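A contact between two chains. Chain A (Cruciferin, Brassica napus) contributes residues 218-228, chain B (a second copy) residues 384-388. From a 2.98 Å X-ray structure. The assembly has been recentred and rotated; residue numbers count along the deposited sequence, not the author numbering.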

ATOM      1  N   ASN A 218     -22.748  20.675  -3.423  1.00 19.92           N
ATOM      2  CA  ASN A 218     -22.000  20.537  -2.181  1.00 22.87           C
ATOM      3  C   ASN A 218     -22.545  19.405  -1.336  1.00 31.79           C
ATOM      4  O   ASN A 218     -23.598  18.832  -1.634  1.00 26.02           O
ATOM      5  N   ILE A 219     -21.821  19.088  -0.273  1.00 35.86           N
ATOM      6  CA  ILE A 219     -22.193  17.984   0.598  1.00 39.43           C
ATOM      7  C   ILE A 219     -23.560  18.204   1.226  1.00 45.78           C
ATOM      8  O   ILE A 219     -24.395  17.295   1.229  1.00 23.83           O
ATOM      9  N   LEU A 220     -23.786  19.418   1.733  1.00 29.00           N
ATOM     10  CA  LEU A 220     -25.066  19.805   2.346  1.00 31.76           C
ATOM     11  C   LEU A 220     -26.291  19.551   1.468  1.00 14.65           C
ATOM     12  O   LEU A 220     -27.344  19.204   1.977  1.00 33.28           O
ATOM     13  N   ASN A 221     -26.153  19.710   0.157  1.00 16.98           N
ATOM     14  CA  ASN A 221     -27.257  19.451  -0.761  1.00 24.06           C
ATOM     15  C   ASN A 221     -27.838  18.037  -0.673  1.00 30.24           C
ATOM     16  O   ASN A 221     -28.969  17.785  -1.083  1.00 49.53           O
ATOM     17  N   GLY A 222     -27.062  17.108  -0.138  1.00 32.42           N
ATOM     18  CA  GLY A 222     -27.438  15.708  -0.187  1.00 44.49           C
ATOM     19  C   GLY A 222     -28.308  15.288   0.973  1.00 49.02           C
ATOM     20  O   GLY A 222     -28.856  14.190   0.988  1.00 47.25           O
ATOM     21  N   PHE A 223     -28.424  16.160   1.963  1.00 32.41           N
ATOM     22  CA  PHE A 223     -29.263  15.874   3.109  1.00 34.83           C
ATOM     23  C   PHE A 223     -30.567  16.622   2.934  1.00 29.11           C
ATOM     24  O   PHE A 223     -30.602  17.706   2.362  1.00 53.69           O
ATOM     25  N   THR A 224     -31.648  16.052   3.432  1.00 51.06           N
ATOM     26  CA  THR A 224     -32.906  16.771   3.420  1.00 36.30           C
ATOM     27  C   THR A 224     -32.771  18.025   4.262  1.00 38.48           C
ATOM     28  O   THR A 224     -32.092  18.030   5.284  1.00 50.02           O
ATOM     29  N   PRO A 225     -33.402  19.108   3.820  1.00 28.45           N
ATOM     30  CA  PRO A 225     -33.345  20.371   4.550  1.00 49.26           C
ATOM     31  C   PRO A 225     -33.752  20.211   6.020  1.00 46.28           C
ATOM     32  O   PRO A 225     -33.267  20.956   6.870  1.00 42.08           O
ATOM     33  N   GLU A 226     -34.622  19.248   6.311  1.00 19.59           N
ATOM     34  CA  GLU A 226     -35.116  19.047   7.669  1.00 51.80           C
ATOM     35  C   GLU A 226     -34.054  18.516   8.626  1.00 41.58           C
ATOM     36  O   GLU A 226     -33.851  19.074   9.699  1.00 47.11           O
ATOM     37  N   VAL A 227     -33.384  17.437   8.241  1.00 40.33           N
ATOM     38  CA  VAL A 227     -32.330  16.859   9.067  1.00 42.61           C
ATOM     39  C   VAL A 227     -31.224  17.904   9.283  1.00 43.16           C
ATOM     40  O   VAL A 227     -30.660  18.031  10.377  1.00 25.26           O
ATOM     41  N   LEU A 228     -30.945  18.668   8.234  1.00 36.96           N
ATOM     42  CA  LEU A 228     -29.908  19.684   8.272  1.00 21.86           C
ATOM     43  C   LEU A 228     -30.285  20.717   9.302  1.00 26.70           C
ATOM     44  O   LEU A 228     -29.439  21.177  10.055  1.00 31.03           O
TER
ATOM     45  N   PHE B 384     -17.407  10.080   2.572  1.00 14.36           N
ATOM     46  CA  PHE B 384     -18.857  10.116   2.588  1.00 35.77           C
ATOM     47  C   PHE B 384     -19.311  10.580   3.966  1.00 29.92           C
ATOM     48  O   PHE B 384     -18.735  10.196   4.978  1.00 23.13           O
ATOM     49  N   SER B 385     -20.360  11.395   3.987  1.00 36.88           N
ATOM     50  CA  SER B 385     -20.896  11.965   5.210  1.00 12.79           C
ATOM     51  C   SER B 385     -22.166  11.242   5.618  1.00 39.73           C
ATOM     52  O   SER B 385     -23.051  11.042   4.797  1.00 34.63           O
ATOM     53  N   VAL B 386     -22.262  10.856   6.890  1.00 41.40           N
ATOM     54  CA  VAL B 386     -23.465  10.201   7.379  1.00 23.43           C
ATOM     55  C   VAL B 386     -24.138  11.007   8.471  1.00 22.84           C
ATOM     56  O   VAL B 386     -23.506  11.827   9.128  1.00 41.96           O
ATOM     57  N   VAL B 387     -25.438  10.788   8.628  1.00 16.09           N
ATOM     58  CA  VAL B 387     -26.201  11.344   9.733  1.00 32.32           C
ATOM     59  C   VAL B 387     -27.193  10.275  10.147  1.00 31.43           C
ATOM     60  O   VAL B 387     -27.856   9.678   9.306  1.00 32.11           O
ATOM     61  N   LYS B 388     -27.254  10.009  11.447  1.00 38.82           N
ATOM     62  CA  LYS B 388     -27.982   8.865  11.976  1.00 31.02           C
ATOM     63  C   LYS B 388     -28.921   9.364  13.068  1.00 35.16           C
ATOM     64  O   LYS B 388     -28.507  10.146  13.926  1.00 48.75           O
TER

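The contact between the two chains is small, burying 232 Å² over both sides, and it rests on van der Waals packing, since no hydrogen bond crosses between the stretches. Chain A begins with Asn A218 (chi1 p), whose side chain lies out of reach of chain B and turns back on its own backbone: its OD1 accepts a hydrogen bond from Asn A221 N at 2.7 Å, bracing the start of the 3-10 segment. Ile A219, in the m, t rotamer, points toward chain B and sets its CG2 3.4 Å from Ser B385 OG, an apolar methyl against a hydroxyl. Leu A220, Asn A221 and Gly A222 make no contact with the strand.

Phe A223 (chi1 m) covers the most ground. Its ring lies obliquely against the strand, with CZ 3.8 Å from Ser B385 O and 3.9 Å from Ser B385 CB, while CE1 reaches Val B387 CG1 at 3.8 Å. It thus spans two alternate strand residues whose side chains point toward chain A; between them, the side chain of Val B386 (t) points away. Thr A224, right before the helix, is at its N-cap position, and its backbone O accepts a hydrogen bond from Leu A228 N (3.2 Å). One turn on, Val A227 (p) points toward the strand, and its CG2 packs 3.6 Å from CG1 of Val B387 (p), so that this one methyl meets both Phe A223 and Val A227.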

ATOM      1  CB  ASN A 218     -22.005  21.838  -1.369  1.00 46.56           C
ATOM      2  CG  ASN A 218     -23.397  22.242  -0.911  1.00 59.45           C
ATOM      3  OD1 ASN A 218     -24.161  21.415  -0.411  1.00 34.90           O
ATOM      4  ND2 ASN A 218     -23.732  23.523  -1.081  1.00 28.17           N
ATOM      5  CB  ILE A 219     -21.164  17.790   1.696  1.00 13.92           C
ATOM      6  CG1 ILE A 219     -19.893  17.195   1.112  1.00 41.60           C
ATOM      7  CG2 ILE A 219     -21.703  16.892   2.770  1.00 63.04           C
ATOM      8  CD1 ILE A 219     -18.765  17.202   2.096  1.00 38.83           C
ATOM      9  CB  LEU A 220     -25.030  21.265   2.789  1.00 15.57           C
ATOM     10  CG  LEU A 220     -24.340  21.573   4.126  1.00 33.60           C
ATOM     11  CD1 LEU A 220     -23.531  20.397   4.651  1.00 21.64           C
ATOM     12  CD2 LEU A 220     -23.463  22.815   4.023  1.00 26.64           C
ATOM     13  CB  ASN A 221     -26.819  19.722  -2.199  1.00 23.50           C
ATOM     14  CG  ASN A 221     -27.928  19.455  -3.204  1.00 51.08           C
ATOM     15  OD1 ASN A 221     -27.912  18.436  -3.908  1.00 22.68           O
ATOM     16  ND2 ASN A 221     -28.906  20.363  -3.270  1.00 24.65           N
ATOM     17  CB  PHE A 223     -28.592  16.332   4.400  1.00 35.82           C
ATOM     18  CG  PHE A 223     -27.328  15.593   4.737  1.00 29.54           C
ATOM     19  CD1 PHE A 223     -27.371  14.309   5.241  1.00 19.79           C
ATOM     20  CD2 PHE A 223     -26.101  16.204   4.596  1.00 27.68           C
ATOM     21  CE1 PHE A 223     -26.215  13.646   5.579  1.00 21.92           C
ATOM     22  CE2 PHE A 223     -24.940  15.536   4.925  1.00 38.89           C
ATOM     23  CZ  PHE A 223     -25.001  14.256   5.418  1.00 42.19           C
ATOM     24  CB  THR A 224     -34.053  15.907   3.946  1.00 49.64           C
ATOM     25  OG1 THR A 224     -33.749  15.450   5.270  1.00 39.56           O
ATOM     26  CG2 THR A 224     -34.253  14.711   3.033  1.00 35.90           C
ATOM     27  CB  PRO A 225     -34.358  21.240   3.801  1.00 60.87           C
ATOM     28  CG  PRO A 225     -34.400  20.671   2.431  1.00 29.71           C
ATOM     29  CD  PRO A 225     -34.184  19.209   2.578  1.00 38.28           C
ATOM     30  CB  GLU A 226     -36.337  18.128   7.677  1.00 38.79           C
ATOM     31  CG  GLU A 226     -36.631  17.474   6.331  1.00104.08           C
ATOM     32  CD  GLU A 226     -37.418  18.390   5.397  1.00126.03           C
ATOM     33  OE1 GLU A 226     -38.040  19.357   5.907  1.00 47.75           O
ATOM     34  OE2 GLU A 226     -37.420  18.136   4.164  1.00 81.19           O
ATOM     35  CB  VAL A 227     -31.786  15.521   8.452  1.00 28.56           C
ATOM     36  CG1 VAL A 227     -31.378  15.717   7.006  1.00 70.91           C
ATOM     37  CG2 VAL A 227     -30.612  14.976   9.241  1.00 24.15           C
ATOM     38  CB  LEU A 228     -29.787  20.347   6.906  1.00 35.30           C
ATOM     39  CG  LEU A 228     -28.406  20.555   6.295  1.00 18.34           C
ATOM     40  CD1 LEU A 228     -27.554  19.297   6.402  1.00 43.64           C
ATOM     41  CD2 LEU A 228     -28.593  20.918   4.860  1.00 25.30           C
TER
ATOM     42  CB  PHE B 384     -19.457   8.743   2.285  1.00 58.40           C
ATOM     43  CG  PHE B 384     -19.478   8.377   0.819  1.00 34.78           C
ATOM     44  CD1 PHE B 384     -18.366   8.552   0.026  1.00 44.95           C
ATOM     45  CD2 PHE B 384     -20.602   7.800   0.252  1.00 67.44           C
ATOM     46  CE1 PHE B 384     -18.381   8.178  -1.315  1.00 43.53           C
ATOM     47  CE2 PHE B 384     -20.620   7.425  -1.086  1.00 35.22           C
ATOM     48  CZ  PHE B 384     -19.504   7.610  -1.865  1.00 33.33           C
ATOM     49  CB  SER B 385     -21.220  13.436   4.992  1.00 37.66           C
ATOM     50  OG  SER B 385     -20.355  13.989   4.010  1.00 68.98           O
ATOM     51  CB  VAL B 386     -23.181   8.800   7.905  1.00 28.39           C
ATOM     52  CG1 VAL B 386     -24.493   8.063   8.146  1.00 28.84           C
ATOM     53  CG2 VAL B 386     -22.330   8.033   6.925  1.00 60.69           C
ATOM     54  CB  VAL B 387     -26.927  12.657   9.369  1.00 16.69           C
ATOM     55  CG1 VAL B 387     -28.178  12.383   8.558  1.00 28.13           C
ATOM     56  CG2 VAL B 387     -27.290  13.416  10.615  1.00 25.95           C
ATOM     57  CB  LYS B 388     -26.983   7.852  12.566  1.00  7.38           C
ATOM     58  CG  LYS B 388     -25.918   7.300  11.590  1.00 11.45           C
ATOM     59  CD  LYS B 388     -24.553   7.031  12.272  1.00 12.41           C
ATOM     60  CE  LYS B 388     -23.484   8.113  11.955  1.00 66.09           C
ATOM     61  NZ  LYS B 388     -23.818   9.597  12.207  1.00 17.22           N
TER